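Local coordinates for protein tyrosine aminotransferase (Leishmania infantum, PDB 4IX8) that probably catalyses pyridoxal-phosphate-dependent transfer of the amino group of L-tyrosine to 2-oxoglutarate, at residues 45-51 with 176-182; 92-97 with 323-327; 195-199 with 227-231. One frame throughout, in Å; residues are numbered along the deposited sequence.

Overall arrangement
The three contacts join different parts of a fold-type I aminotransferase. Contact 1 fastens the N-terminal arm to a helix end, contact 2 packs two helices beside the dimer partner, and contact 3 joins an edge strand to a helix start. Contacts 1 and 2 both touch the second subunit; their centres are about 34 Å apart and their segments alternate along the chain. Contact 3, touched by no other chain of the assembly, lies across the chain's centre from contact 2, about 38 Å away centre to centre, and about 16 Å from contact 1 between nearest atoms. In sequence, both contact 3 and Lys282, predicted to carry the cofactor, fall between the two segments of contact 2.

Contact 1. Residues 45-51 with 176-182; sequences HAQRTLQ and SVCDSYG
His45 and Arg48 close on the carbonyl of Ser180 from opposite faces of its plane, gripping the C-terminal end of helix 173-181, where Gly182, with positive phi, completes a Schellman motif. The contact illustrates how an N-terminal arm can use the acceptor-rich end of a helix. The His45 imidazole presents its edge: ND1 donates to Ser180 O at 2.8 Å, with the oxygen nearly in the ring plane. A chi1 of 171° turns the ring away from its own backbone N and lets it reach both Ser180 and Tyr181. It meets Tyr181 edge to face, the planes inclined at 50°, with CE1 over the phenol face toward its rim.

Arg48 takes the other face of the carbonyl. Its chain runs extended from CG to NE and passes close to Asp179 O before NE donates to Ser180 O at 3.0 Å; the oxygen is tilted from the guanidinium plane. Beyond NE the flat group lies with one face over Gly182 N, and NH1 forms a salt bridge with Glu160. Two donors thus hold one carbonyl oxygen and restrict the rotation of both side chains.

Farther along, hydroxyls take over. Ser180 OG donates to Thr49 OG1 at 2.6 Å, and Thr49 OG1 in turn donates to His45 O at 2.7 Å, tying the loop back to the short helix before it. The arm also reaches the dimer interface, since His45 and Thr49 pack on Leu313 of the second subunit. One turn back on helix 173-181, Ser176 OG donates to Leu50 O at 2.8 Å, the hydroxyl oxygen lying 18° out of the plane of that carbonyl.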
loop_
_atom_site.group_PDB
_atom_site.type_symbol
_atom_site.label_atom_id
_atom_site.label_comp_id
_atom_site.label_asym_id
_atom_site.label_seq_id
_atom_site.Cartn_x
_atom_site.Cartn_y
_atom_site.Cartn_z
ATOM N N HIS A 45 11.437 -6.126 12.700
ATOM C CA HIS A 45 10.701 -6.177 11.444
ATOM C C HIS A 45 11.242 -5.129 10.403
ATOM O O HIS A 45 11.556 -5.465 9.269
ATOM C CB HIS A 45 9.254 -5.951 11.800
ATOM C CG HIS A 45 8.323 -5.753 10.656
ATOM N ND1 HIS A 45 8.308 -6.545 9.518
ATOM C CD2 HIS A 45 7.295 -4.890 10.512
ATOM C CE1 HIS A 45 7.328 -6.161 8.733
ATOM N NE2 HIS A 45 6.695 -5.149 9.313
ATOM N N ALA A 46 11.445 -3.892 10.822
ATOM C CA ALA A 46 11.964 -2.868 9.936
ATOM C C ALA A 46 13.384 -3.201 9.480
ATOM O O ALA A 46 13.681 -3.182 8.287
ATOM C CB ALA A 46 11.939 -1.543 10.643
ATOM N N GLN A 47 14.233 -3.553 10.432
ATOM C CA GLN A 47 15.648 -3.830 10.181
ATOM C C GLN A 47 15.886 -4.912 9.141
ATOM O O GLN A 47 16.899 -4.900 8.471
ATOM C CB GLN A 47 16.326 -4.223 11.487
ATOM C CG GLN A 47 16.710 -3.016 12.346
ATOM C CD GLN A 47 17.096 -3.388 13.771
ATOM O OE1 GLN A 47 16.950 -2.584 14.685
ATOM N NE2 GLN A 47 17.566 -4.606 13.970
ATOM N N ARG A 48 14.979 -5.867 9.020
ATOM C CA ARG A 48 15.181 -6.989 8.105
ATOM C C ARG A 48 14.350 -6.861 6.848
ATOM O O ARG A 48 14.285 -7.790 6.048
ATOM C CB ARG A 48 14.846 -8.305 8.799
ATOM C CG ARG A 48 13.393 -8.523 9.034
ATOM C CD ARG A 48 13.206 -9.672 10.065
ATOM N NE ARG A 48 11.802 -9.786 10.464
ATOM C CZ ARG A 48 11.341 -10.662 11.347
ATOM N NH1 ARG A 48 12.167 -11.526 11.924
ATOM N NH2 ARG A 48 10.043 -10.672 11.630
ATOM N N THR A 49 13.713 -5.711 6.673
ATOM C CA THR A 49 12.924 -5.468 5.474
ATOM C C THR A 49 13.791 -4.818 4.391
ATOM O O THR A 49 14.079 -3.641 4.513
ATOM C CB THR A 49 11.748 -4.556 5.772
ATOM O OG1 THR A 49 10.861 -5.212 6.692
ATOM C CG2 THR A 49 11.014 -4.173 4.480
ATOM N N LEU A 50 14.140 -5.577 3.337
ATOM C CA LEU A 50 15.098 -5.158 2.302
ATOM C C LEU A 50 14.643 -5.520 0.893
ATOM O O LEU A 50 14.130 -6.626 0.650
ATOM C CB LEU A 50 16.454 -5.795 2.530
ATOM C CG LEU A 50 16.984 -5.624 3.953
ATOM C CD1 LEU A 50 18.222 -6.463 4.126
ATOM C CD2 LEU A 50 17.277 -4.156 4.302
ATOM N N GLN A 51 14.832 -4.589 -0.038
ATOM C CA GLN A 51 14.519 -4.841 -1.432
ATOM C C GLN A 51 15.823 -4.760 -2.240
ATOM O O GLN A 51 16.358 -3.680 -2.439
ATOM C CB GLN A 51 13.469 -3.837 -1.939
ATOM C CG GLN A 51 12.981 -4.126 -3.368
ATOM C CD GLN A 51 12.025 -5.323 -3.410
ATOM O OE1 GLN A 51 12.409 -6.415 -3.849
ATOM N NE2 GLN A 51 10.770 -5.116 -2.972
ATOM N N SER A 176 11.141 -10.582 -0.455
ATOM C CA SER A 176 11.232 -9.405 0.384
ATOM C C SER A 176 10.218 -9.433 1.492
ATOM O O SER A 176 10.535 -9.026 2.580
ATOM C CB SER A 176 11.063 -8.129 -0.446
ATOM O OG SER A 176 12.283 -7.846 -1.100
ATOM N N VAL A 177 8.999 -9.874 1.188
ATOM C CA VAL A 177 7.912 -9.940 2.161
ATOM C C VAL A 177 8.165 -11.049 3.151
ATOM O O VAL A 177 8.030 -10.856 4.350
ATOM C CB VAL A 177 6.570 -10.161 1.457
ATOM C CG1 VAL A 177 5.445 -10.501 2.423
ATOM C CG2 VAL A 177 6.233 -8.951 0.653
ATOM N N CYS A 178 8.580 -12.212 2.651
ATOM C CA CYS A 178 8.920 -13.319 3.545
ATOM C C CYS A 178 9.956 -12.900 4.585
ATOM O O CYS A 178 9.769 -13.091 5.789
ATOM C CB CYS A 178 9.497 -14.485 2.759
ATOM S SG CYS A 178 8.238 -15.459 1.910
ATOM N N ASP A 179 11.079 -12.343 4.128
ATOM C CA ASP A 179 12.136 -11.966 5.062
ATOM C C ASP A 179 11.636 -10.879 6.012
ATOM O O ASP A 179 12.046 -10.805 7.161
ATOM C CB ASP A 179 13.379 -11.463 4.328
ATOM C CG ASP A 179 14.122 -12.564 3.561
ATOM O OD1 ASP A 179 13.942 -13.761 3.875
ATOM O OD2 ASP A 179 14.886 -12.225 2.614
ATOM N N SER A 180 10.777 -9.998 5.513
ATOM C CA SER A 180 10.276 -8.918 6.337
ATOM C C SER A 180 9.497 -9.479 7.549
ATOM O O SER A 180 9.525 -8.906 8.644
ATOM C CB SER A 180 9.374 -8.016 5.543
ATOM O OG SER A 180 8.908 -6.970 6.353
ATOM N N TYR A 181 8.807 -10.596 7.319
ATOM C CA TYR A 181 7.915 -11.147 8.289
ATOM C C TYR A 181 8.457 -12.383 8.938
ATOM O O TYR A 181 7.753 -13.028 9.680
ATOM C CB TYR A 181 6.558 -11.418 7.657
ATOM C CG TYR A 181 5.743 -10.150 7.470
ATOM C CD1 TYR A 181 4.910 -9.656 8.475
ATOM C CD2 TYR A 181 5.819 -9.445 6.311
ATOM C CE1 TYR A 181 4.154 -8.482 8.258
ATOM C CE2 TYR A 181 5.073 -8.286 6.096
ATOM C CZ TYR A 181 4.266 -7.815 7.043
ATOM O OH TYR A 181 3.582 -6.659 6.747
ATOM N N GLY A 182 9.709 -12.718 8.662
ATOM C CA GLY A 182 10.310 -13.848 9.324
ATOM C C GLY A 182 9.776 -15.162 8.804
ATOM O O GLY A 182 9.939 -16.185 9.429
HETATM O O HOH W 1 12.829 -8.195 3.216
#

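Contact 2. Residues 92-97 with 323-327; sequences AMVDVV and ICQEA
Met93 and Ala327 come together where helices 87-99 and 322-331 pack, the axes of their short segments inclined at 121° between N-to-C directions and 8.7 Å apart at closest approach. The pair provides a worked example of helix packing, with all eight touching residues buried.

Sulfur contacts occupy one flank. The Met93 chain bends at both chi2 and chi3, folding round so that the thioether turns along the opposing helix. SD sits between Ala327 CB and Cys324 SG, 3.6 Å from each, and the terminal CE also touches Cys324 SG.

Aliphatic contacts make up the rest. Met93 CG rests 3.5 Å from Ala327 CB. The two methyls of Val96 divide between Ile323 and Glu326: a chi1 of 164° sets CG1 opposite the backbone N and against Ile323 CG2 at 3.9 Å, whereas CG2 meets the Glu326 methylene CG at 3.5 Å. Ile323 in turn spreads its branches, CG2 toward Met93 and Val96, CD1 toward Val97 CG2 at 4.0 Å. At the other end the CB atoms of Ala92 and Ala327 lie 4.2 Å apart.

The one carboxylate here finds its polar partners outside the two segments. While the aliphatic part of Glu326 lies against Val96, its carboxylate accepts a hydrogen bond from Asn113 and forms a salt bridge with Arg330. Met93 also packs on Val97 of the second subunit and Ile323 on Trp289 of that chain, so the intrachain helix pair is part of the packed dimer interface of this aminotransferase.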
loop_
_atom_site.group_PDB
_atom_site.type_symbol
_atom_site.label_atom_id
_atom_site.label_comp_id
_atom_site.label_asym_id
_atom_site.label_seq_id
_atom_site.Cartn_x
_atom_site.Cartn_y
_atom_site.Cartn_z
ATOM N N ALA A 92 -13.015 7.444 -18.039
ATOM C CA ALA A 92 -13.798 6.973 -16.895
ATOM C C ALA A 92 -13.247 7.582 -15.589
ATOM O O ALA A 92 -14.019 8.004 -14.723
ATOM C CB ALA A 92 -13.807 5.451 -16.804
ATOM N N MET A 93 -11.935 7.724 -15.479
ATOM C CA MET A 93 -11.382 8.310 -14.272
ATOM C C MET A 93 -11.870 9.756 -14.131
ATOM O O MET A 93 -12.253 10.204 -13.035
ATOM C CB MET A 93 -9.857 8.257 -14.303
ATOM C CG MET A 93 -9.310 6.868 -14.093
ATOM S SD MET A 93 -8.927 6.522 -12.381
ATOM C CE MET A 93 -7.515 7.615 -12.184
ATOM N N VAL A 94 -11.857 10.470 -15.261
ATOM C CA VAL A 94 -12.365 11.837 -15.341
ATOM C C VAL A 94 -13.849 11.945 -14.915
ATOM O O VAL A 94 -14.180 12.732 -14.052
ATOM C CB VAL A 94 -12.179 12.386 -16.803
ATOM C CG1 VAL A 94 -12.978 13.711 -17.039
ATOM C CG2 VAL A 94 -10.680 12.572 -17.122
ATOM N N ASP A 95 -14.713 11.112 -15.479
ATOM C CA ASP A 95 -16.121 11.128 -15.154
ATOM C C ASP A 95 -16.285 10.868 -13.654
ATOM O O ASP A 95 -17.058 11.551 -12.952
ATOM C CB ASP A 95 -16.864 10.057 -15.957
ATOM C CG ASP A 95 -16.849 10.304 -17.456
ATOM O OD1 ASP A 95 -16.595 11.435 -17.927
ATOM O OD2 ASP A 95 -17.119 9.342 -18.193
ATOM N N VAL A 96 -15.501 9.912 -13.153
ATOM C CA VAL A 96 -15.638 9.474 -11.796
ATOM C C VAL A 96 -15.216 10.593 -10.856
ATOM O O VAL A 96 -15.947 10.934 -9.911
ATOM C CB VAL A 96 -14.816 8.193 -11.538
ATOM C CG1 VAL A 96 -14.637 7.931 -9.983
ATOM C CG2 VAL A 96 -15.497 6.998 -12.227
ATOM N N VAL A 97 -14.091 11.230 -11.111
ATOM C CA VAL A 97 -13.673 12.212 -10.128
ATOM C C VAL A 97 -14.551 13.495 -10.184
ATOM O O VAL A 97 -14.842 14.123 -9.156
ATOM C CB VAL A 97 -12.200 12.545 -10.304
ATOM C CG1 VAL A 97 -11.964 13.292 -11.587
ATOM C CG2 VAL A 97 -11.687 13.307 -9.081
ATOM N N ILE A 323 -11.339 6.359 -6.544
ATOM C CA ILE A 323 -11.530 6.821 -7.940
ATOM C C ILE A 323 -11.240 5.699 -8.932
ATOM O O ILE A 323 -12.032 5.431 -9.842
ATOM C CB ILE A 323 -10.615 8.042 -8.276
ATOM C CG1 ILE A 323 -10.909 9.228 -7.336
ATOM C CG2 ILE A 323 -10.798 8.539 -9.738
ATOM C CD1 ILE A 323 -12.318 9.751 -7.425
ATOM N N CYS A 324 -10.097 5.042 -8.742
ATOM C CA CYS A 324 -9.642 4.008 -9.673
ATOM C C CYS A 324 -10.529 2.770 -9.610
ATOM O O CYS A 324 -10.815 2.175 -10.642
ATOM C CB CYS A 324 -8.163 3.658 -9.407
ATOM S SG CYS A 324 -6.944 5.028 -9.727
ATOM N N GLN A 325 -11.017 2.416 -8.417
ATOM C CA GLN A 325 -11.879 1.246 -8.265
ATOM C C GLN A 325 -13.160 1.445 -9.079
ATOM O O GLN A 325 -13.577 0.565 -9.823
ATOM C CB GLN A 325 -12.222 1.006 -6.779
ATOM C CG GLN A 325 -11.111 0.386 -5.912
ATOM C CD GLN A 325 -11.633 -0.130 -4.567
ATOM O OE1 GLN A 325 -12.367 -1.123 -4.519
ATOM N NE2 GLN A 325 -11.296 0.575 -3.470
ATOM N N GLU A 326 -13.780 2.610 -8.982
ATOM C CA GLU A 326 -14.977 2.851 -9.789
ATOM C C GLU A 326 -14.593 2.964 -11.272
ATOM O O GLU A 326 -15.272 2.378 -12.134
ATOM C CB GLU A 326 -15.722 4.116 -9.293
ATOM C CG GLU A 326 -16.937 4.563 -10.121
ATOM C CD GLU A 326 -18.031 3.522 -10.225
ATOM O OE1 GLU A 326 -17.972 2.520 -9.479
ATOM O OE2 GLU A 326 -18.954 3.703 -11.050
ATOM N N ALA A 327 -13.498 3.655 -11.587
ATOM C CA ALA A 327 -13.112 3.796 -13.005
ATOM C C ALA A 327 -12.882 2.437 -13.651
ATOM O O ALA A 327 -13.311 2.186 -14.779
ATOM C CB ALA A 327 -11.852 4.660 -13.160
#

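Contact 3. Residues 195-199 with 227-231; sequences SWECD and FSRAH
Glu197 and His231 stack, the carboxylate and imidazole planes only 5° apart as the two side chains slide past each other in opposite directions. The Glu197 chain lies along one face of the ring, and its CB adds a CH-pi contact 3.9 Å from the ring centroid. With chi1 at -173°, His231 points its imidazole away from its own backbone N, which places a face against Glu197 and CD2 over Phe227.

Sulfur and aromatic contacts form a second group. Cys198 SG accepts a weak hydrogen bond from His231 NE2 at 3.5 Å and lies obliquely near Phe227, 3.9 Å from its CZ. On the Phe227 ring, His231 CD2 is centred above one face; at the edge, in the ring plane, CE1 meets Trp196 O at 3.6 Å.

Water and capping bonds make the third. Two waters donate to Glu197 OE2, one accepting from Ser228 N and the other 2.7 Å from Ser228 OG. That hydroxyl is also the N-cap acceptor for His231 N at 3.1 Å, so the acid is linked through water to the start of the helix.

The contact thus joins the short, weakly bonded strand 197-198, at the edge of the eight-stranded sheet beside strand 184-191, to the first turn of helix 229-242; Cys198 and Phe227 both pack on Ile235 farther along that helix.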
loop_
_atom_site.group_PDB
_atom_site.type_symbol
_atom_site.label_atom_id
_atom_site.label_comp_id
_atom_site.label_asym_id
_atom_site.label_seq_id
_atom_site.Cartn_x
_atom_site.Cartn_y
_atom_site.Cartn_z
ATOM N N SER A 195 12.111 -24.695 -20.707
ATOM C CA SER A 195 11.168 -23.577 -20.823
ATOM C C SER A 195 10.835 -22.937 -19.482
ATOM O O SER A 195 9.715 -22.435 -19.250
ATOM C CB SER A 195 9.879 -24.034 -21.505
ATOM O OG SER A 195 10.147 -24.666 -22.744
ATOM N N TRP A 196 11.848 -22.892 -18.632
ATOM C CA TRP A 196 11.759 -22.235 -17.340
ATOM C C TRP A 196 10.674 -22.894 -16.503
ATOM O O TRP A 196 10.022 -22.238 -15.718
ATOM C CB TRP A 196 11.504 -20.739 -17.507
ATOM C CG TRP A 196 12.715 -19.992 -17.951
ATOM C CD1 TRP A 196 12.895 -19.338 -19.154
ATOM C CD2 TRP A 196 13.925 -19.790 -17.205
ATOM N NE1 TRP A 196 14.142 -18.762 -19.195
ATOM C CE2 TRP A 196 14.793 -19.022 -18.021
ATOM C CE3 TRP A 196 14.371 -20.201 -15.933
ATOM C CZ2 TRP A 196 16.049 -18.630 -17.597
ATOM C CZ3 TRP A 196 15.637 -19.818 -15.515
ATOM C CH2 TRP A 196 16.462 -19.044 -16.345
ATOM N N GLU A 197 10.502 -24.206 -16.690
ATOM C CA GLU A 197 9.560 -24.965 -15.888
ATOM C C GLU A 197 10.067 -25.256 -14.470
ATOM O O GLU A 197 11.279 -25.264 -14.218
ATOM C CB GLU A 197 9.190 -26.254 -16.613
ATOM C CG GLU A 197 8.277 -25.980 -17.807
ATOM C CD GLU A 197 7.817 -27.246 -18.513
ATOM O OE1 GLU A 197 8.317 -28.319 -18.124
ATOM O OE2 GLU A 197 6.985 -27.164 -19.462
ATOM N N CYS A 198 9.100 -25.469 -13.572
ATOM C CA CYS A 198 9.325 -25.777 -12.162
ATOM C C CYS A 198 9.911 -27.153 -12.058
ATOM O O CYS A 198 9.390 -28.108 -12.621
ATOM C CB CYS A 198 8.020 -25.739 -11.346
ATOM S SG CYS A 198 6.952 -24.192 -11.428
ATOM N N ASP A 199 11.001 -27.269 -11.330
ATOM C CA ASP A 199 11.532 -28.571 -11.006
ATOM C C ASP A 199 10.703 -29.174 -9.840
ATOM O O ASP A 199 11.078 -29.045 -8.687
ATOM C CB ASP A 199 12.998 -28.438 -10.636
ATOM C CG ASP A 199 13.691 -29.769 -10.455
ATOM O OD1 ASP A 199 13.002 -30.811 -10.391
ATOM O OD2 ASP A 199 14.933 -29.737 -10.319
ATOM N N PHE A 227 3.551 -20.965 -19.173
ATOM C CA PHE A 227 3.378 -22.388 -18.903
ATOM C C PHE A 227 2.339 -23.095 -19.757
ATOM O O PHE A 227 1.240 -22.608 -19.949
ATOM C CB PHE A 227 2.984 -22.584 -17.438
ATOM C CG PHE A 227 4.103 -22.365 -16.439
ATOM C CD1 PHE A 227 5.426 -22.431 -16.817
ATOM C CD2 PHE A 227 3.816 -22.124 -15.091
ATOM C CE1 PHE A 227 6.447 -22.260 -15.892
ATOM C CE2 PHE A 227 4.855 -21.954 -14.150
ATOM C CZ PHE A 227 6.160 -22.010 -14.550
ATOM N N SER A 228 2.681 -24.301 -20.203
ATOM C CA SER A 228 1.726 -25.177 -20.867
ATOM C C SER A 228 0.620 -25.576 -19.865
ATOM O O SER A 228 0.819 -25.544 -18.666
ATOM C CB SER A 228 2.439 -26.428 -21.395
ATOM O OG SER A 228 2.858 -27.258 -20.282
ATOM N N ARG A 229 -0.520 -25.996 -20.386
ATOM C CA ARG A 229 -1.586 -26.467 -19.561
ATOM C C ARG A 229 -1.066 -27.642 -18.756
ATOM O O ARG A 229 -1.301 -27.738 -17.561
ATOM C CB ARG A 229 -2.790 -26.880 -20.417
ATOM C CG ARG A 229 -3.936 -27.420 -19.588
ATOM C CD ARG A 229 -5.226 -27.588 -20.382
ATOM N NE ARG A 229 -6.287 -27.975 -19.460
ATOM C CZ ARG A 229 -7.092 -27.119 -18.828
ATOM N NH1 ARG A 229 -6.988 -25.807 -19.035
ATOM N NH2 ARG A 229 -8.014 -27.569 -17.979
ATOM N N ALA A 230 -0.257 -28.480 -19.384
ATOM C CA ALA A 230 0.155 -29.728 -18.744
ATOM C C ALA A 230 1.038 -29.458 -17.534
ATOM O O ALA A 230 0.962 -30.159 -16.522
ATOM C CB ALA A 230 0.874 -30.644 -19.751
ATOM N N HIS A 231 1.890 -28.453 -17.623
ATOM C CA HIS A 231 2.744 -28.131 -16.485
ATOM C C HIS A 231 1.907 -27.528 -15.343
ATOM O O HIS A 231 2.159 -27.811 -14.168
ATOM C CB HIS A 231 3.845 -27.171 -16.904
ATOM C CG HIS A 231 4.872 -26.896 -15.847
ATOM N ND1 HIS A 231 5.592 -27.887 -15.201
ATOM C CD2 HIS A 231 5.310 -25.722 -15.335
ATOM C CE1 HIS A 231 6.433 -27.330 -14.345
ATOM N NE2 HIS A 231 6.264 -26.018 -14.391
HETATM O O HOH W 2 5.333 -24.791 -20.192
HETATM O O HOH W 3 5.120 -28.604 -20.670
#